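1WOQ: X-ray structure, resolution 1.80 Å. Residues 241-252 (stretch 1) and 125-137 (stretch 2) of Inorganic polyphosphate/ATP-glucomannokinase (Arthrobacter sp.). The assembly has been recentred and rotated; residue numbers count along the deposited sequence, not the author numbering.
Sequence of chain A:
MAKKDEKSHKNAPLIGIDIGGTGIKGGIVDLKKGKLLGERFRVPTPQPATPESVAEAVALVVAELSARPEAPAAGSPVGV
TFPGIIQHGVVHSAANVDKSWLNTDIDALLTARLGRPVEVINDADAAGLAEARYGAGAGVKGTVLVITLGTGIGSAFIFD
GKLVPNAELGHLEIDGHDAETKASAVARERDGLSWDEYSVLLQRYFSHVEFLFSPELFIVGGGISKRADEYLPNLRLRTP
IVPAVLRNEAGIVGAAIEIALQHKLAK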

# COMPACT_ATOMS: atom_id res chain seq x y z
N ILE A 241 6.76 -17.55 -4.76
CA ILE A 241 6.82 -16.10 -4.62
C ILE A 241 6.76 -15.46 -6.00
O ILE A 241 7.54 -15.80 -6.89
CB ILE A 241 8.10 -15.69 -3.84
CG1 ILE A 241 8.14 -14.17 -3.66
CG2 ILE A 241 9.35 -16.21 -4.55
CD1 ILE A 241 9.14 -13.71 -2.60
N VAL A 242 5.82 -14.53 -6.16
CA VAL A 242 5.64 -13.86 -7.44
C VAL A 242 5.44 -12.36 -7.26
O VAL A 242 5.03 -11.89 -6.20
CB VAL A 242 4.40 -14.42 -8.18
CG1 VAL A 242 4.50 -15.94 -8.29
CG2 VAL A 242 3.12 -14.03 -7.44
N PRO A 243 5.73 -11.59 -8.31
CA PRO A 243 5.54 -10.14 -8.20
C PRO A 243 4.06 -9.81 -8.26
O PRO A 243 3.26 -10.58 -8.80
CB PRO A 243 6.31 -9.61 -9.41
CG PRO A 243 6.13 -10.70 -10.42
CD PRO A 243 6.37 -11.94 -9.59
N ALA A 244 3.69 -8.67 -7.69
CA ALA A 244 2.30 -8.22 -7.68
C ALA A 244 1.83 -7.86 -9.09
O ALA A 244 2.62 -7.40 -9.92
CB ALA A 244 2.15 -7.01 -6.76
N VAL A 245 0.54 -8.07 -9.34
CA VAL A 245 -0.07 -7.76 -10.63
C VAL A 245 -0.24 -6.24 -10.74
O VAL A 245 0.07 -5.64 -11.77
CB VAL A 245 -1.44 -8.45 -10.78
CG1 VAL A 245 -2.17 -7.94 -12.02
CG2 VAL A 245 -1.25 -9.96 -10.86
N LEU A 246 -0.75 -5.63 -9.67
CA LEU A 246 -0.92 -4.19 -9.64
C LEU A 246 0.29 -3.62 -8.90
O LEU A 246 0.75 -4.19 -7.92
CB LEU A 246 -2.21 -3.80 -8.91
CG LEU A 246 -3.55 -4.20 -9.53
CD1 LEU A 246 -3.87 -5.65 -9.20
CD2 LEU A 246 -4.64 -3.29 -9.00
N ARG A 247 0.81 -2.50 -9.39
CA ARG A 247 1.96 -1.88 -8.74
C ARG A 247 1.71 -0.39 -8.56
O ARG A 247 1.50 0.08 -7.44
CB ARG A 247 3.23 -2.11 -9.58
CG ARG A 247 4.51 -1.58 -8.94
CD ARG A 247 5.75 -2.11 -9.64
NE ARG A 247 5.82 -1.70 -11.05
CZ ARG A 247 6.05 -0.46 -11.45
NH1 ARG A 247 6.22 0.52 -10.57
NH2 ARG A 247 6.09 -0.18 -12.75
N ASN A 248 1.72 0.35 -9.66
CA ASN A 248 1.49 1.78 -9.58
C ASN A 248 0.08 2.12 -9.13
O ASN A 248 -0.14 3.17 -8.54
CB ASN A 248 1.76 2.44 -10.94
CG ASN A 248 3.18 2.22 -11.43
OD1 ASN A 248 3.57 1.10 -11.75
ND2 ASN A 248 3.96 3.29 -11.47
N GLU A 249 -0.87 1.23 -9.38
CA GLU A 249 -2.27 1.49 -9.01
C GLU A 249 -2.83 0.62 -7.89
O GLU A 249 -4.01 0.72 -7.57
CB GLU A 249 -3.15 1.35 -10.26
CG GLU A 249 -2.60 2.07 -11.48
CD GLU A 249 -3.52 1.99 -12.69
OE1 GLU A 249 -4.15 0.93 -12.90
OE2 GLU A 249 -3.60 2.99 -13.44
N ALA A 250 -1.99 -0.20 -7.27
CA ALA A 250 -2.45 -1.09 -6.20
C ALA A 250 -3.11 -0.38 -5.02
O ALA A 250 -4.16 -0.80 -4.54
CB ALA A 250 -1.29 -1.95 -5.71
N GLY A 251 -2.48 0.69 -4.54
CA GLY A 251 -3.03 1.43 -3.41
C GLY A 251 -4.33 2.12 -3.75
O GLY A 251 -5.29 2.09 -2.98
N ILE A 252 -4.36 2.75 -4.92
CA ILE A 252 -5.56 3.45 -5.38
C ILE A 252 -6.75 2.49 -5.47
O ILE A 252 -7.83 2.77 -4.94
CB ILE A 252 -5.31 4.07 -6.78
CG1 ILE A 252 -4.34 5.24 -6.65
CG2 ILE A 252 -6.63 4.50 -7.41
CD1 ILE A 252 -3.84 5.78 -7.97
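Stretch 2, residues 125-137: DAAGLAEARYGAG

A buried carboxylate can hold a loop to a helix when it meets backbone amides of that loop, and this glucomannokinase gives a compact example. Stretch 2 is a helix that begins before Asp125, followed by Gly135 to Gly137 in loop or turn. It runs antiparallel in register to stretch 1: Val245 lies nearest Gly135, their CA atoms 5.1 Å apart, while Ala250, where the other helix starts, lies nearest Ala127, CA to CA 4.7 Å.

Glu131 is the centre of the contact. Its CA-to-CB bond points sideways, but chi1 and chi2 both in m (-72° and -57°) and chi3 at -54° fold the chain so that its carboxylate comes nearer to the loop. There Glu131 OE1 accepts from Val245 N at 3.0 Å and Glu131 OE2 from Leu246 N at 2.8 Å, both nearly straight. Glu131 OE1 also accepts from Ala136 N at 3.0 Å, so the same group ties the loop to the turn after its own helix. Gly135 fits this arrangement: an ideal CB there would lie 2.4 Å from Glu131 OE1 and 3.4 Å from both Val245 CB and Leu246 CD1.

Apolar contacts extend the interface beyond the carboxylate. Val245, with chi1 in t, brings CG2 to 4.1 Å from Ala136 CB, which also meets Val242 CG2 at 3.9 Å. The CA-to-CB bond of Leu246 points toward stretch 2, and with chi1 m and chi2 p its methyls lie on the helix, CD2 at 4.0 Å from Ala130 CB and CD1 at 4.4 Å from Tyr134 CB.

Farther along, the contact is made by small residues. Ala250 CB packs on Ala127 CB at 4.0 Å, Ala250 O lies 3.6 Å from Ala130 CB, and Gly251 O is 3.7 Å from Ala126 CB.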

# COMPACT_ATOMS: atom_id res chain seq x y z
N ASP A 125 -2.07 -2.69 3.17
CA ASP A 125 -3.35 -3.39 3.29
C ASP A 125 -4.17 -3.17 2.02
O ASP A 125 -4.81 -4.10 1.51
CB ASP A 125 -4.14 -2.89 4.50
CG ASP A 125 -3.65 -3.47 5.82
OD1 ASP A 125 -2.67 -4.25 5.82
OD2 ASP A 125 -4.25 -3.13 6.86
N ALA A 126 -4.16 -1.94 1.51
CA ALA A 126 -4.90 -1.61 0.29
C ALA A 126 -4.32 -2.41 -0.88
O ALA A 126 -5.07 -2.99 -1.67
CB ALA A 126 -4.80 -0.11 -0.00
N ALA A 127 -3.00 -2.46 -0.97
CA ALA A 127 -2.35 -3.21 -2.04
C ALA A 127 -2.76 -4.68 -1.94
O ALA A 127 -2.97 -5.35 -2.95
CB ALA A 127 -0.83 -3.09 -1.92
N GLY A 128 -2.89 -5.17 -0.71
CA GLY A 128 -3.29 -6.56 -0.49
C GLY A 128 -4.72 -6.82 -0.94
O GLY A 128 -5.00 -7.84 -1.59
N LEU A 129 -5.63 -5.91 -0.62
CA LEU A 129 -7.03 -6.06 -1.03
C LEU A 129 -7.10 -6.16 -2.55
O LEU A 129 -7.81 -6.99 -3.11
CB LEU A 129 -7.87 -4.87 -0.56
CG LEU A 129 -8.19 -4.72 0.92
CD1 LEU A 129 -8.87 -3.38 1.18
CD2 LEU A 129 -9.08 -5.87 1.37
N ALA A 130 -6.34 -5.28 -3.21
CA ALA A 130 -6.32 -5.26 -4.67
C ALA A 130 -5.76 -6.57 -5.25
O ALA A 130 -6.32 -7.11 -6.19
CB ALA A 130 -5.50 -4.08 -5.16
N GLU A 131 -4.65 -7.06 -4.69
CA GLU A 131 -4.06 -8.31 -5.18
C GLU A 131 -4.97 -9.50 -4.93
O GLU A 131 -5.03 -10.43 -5.74
CB GLU A 131 -2.70 -8.57 -4.53
CG GLU A 131 -1.58 -7.67 -5.01
CD GLU A 131 -1.37 -7.72 -6.51
OE1 GLU A 131 -1.19 -8.82 -7.06
OE2 GLU A 131 -1.39 -6.64 -7.15
N ALA A 132 -5.67 -9.48 -3.80
CA ALA A 132 -6.57 -10.57 -3.44
C ALA A 132 -7.78 -10.64 -4.36
O ALA A 132 -8.24 -11.73 -4.73
CB ALA A 132 -7.03 -10.40 -1.99
N ARG A 133 -8.29 -9.47 -4.75
CA ARG A 133 -9.48 -9.39 -5.59
C ARG A 133 -9.23 -9.37 -7.10
O ARG A 133 -9.96 -10.02 -7.85
CB ARG A 133 -10.28 -8.14 -5.20
CG ARG A 133 -11.35 -7.71 -6.19
CD ARG A 133 -12.47 -8.73 -6.34
NE ARG A 133 -13.42 -8.31 -7.36
CZ ARG A 133 -14.54 -8.96 -7.65
NH1 ARG A 133 -15.35 -8.50 -8.60
NH2 ARG A 133 -14.86 -10.07 -7.00
N TYR A 134 -8.20 -8.66 -7.53
CA TYR A 134 -7.90 -8.53 -8.96
C TYR A 134 -6.51 -9.00 -9.38
O TYR A 134 -6.21 -9.01 -10.58
CB TYR A 134 -8.02 -7.06 -9.38
CG TYR A 134 -9.30 -6.38 -8.96
CD1 TYR A 134 -10.51 -6.69 -9.58
CD2 TYR A 134 -9.30 -5.41 -7.95
CE1 TYR A 134 -11.69 -6.04 -9.22
CE2 TYR A 134 -10.47 -4.76 -7.58
CZ TYR A 134 -11.67 -5.08 -8.22
OH TYR A 134 -12.83 -4.43 -7.86
N GLY A 135 -5.67 -9.37 -8.42
CA GLY A 135 -4.32 -9.76 -8.77
C GLY A 135 -3.86 -11.18 -8.50
O GLY A 135 -4.62 -12.14 -8.64
N ALA A 136 -2.60 -11.30 -8.11
CA ALA A 136 -1.97 -12.59 -7.85
C ALA A 136 -2.54 -13.41 -6.69
O ALA A 136 -2.18 -14.58 -6.51
CB ALA A 136 -0.46 -12.39 -7.64
N GLY A 137 -3.44 -12.82 -5.91
CA GLY A 137 -4.03 -13.55 -4.80
C GLY A 137 -5.41 -14.12 -5.09
O GLY A 137 -5.93 -14.92 -4.30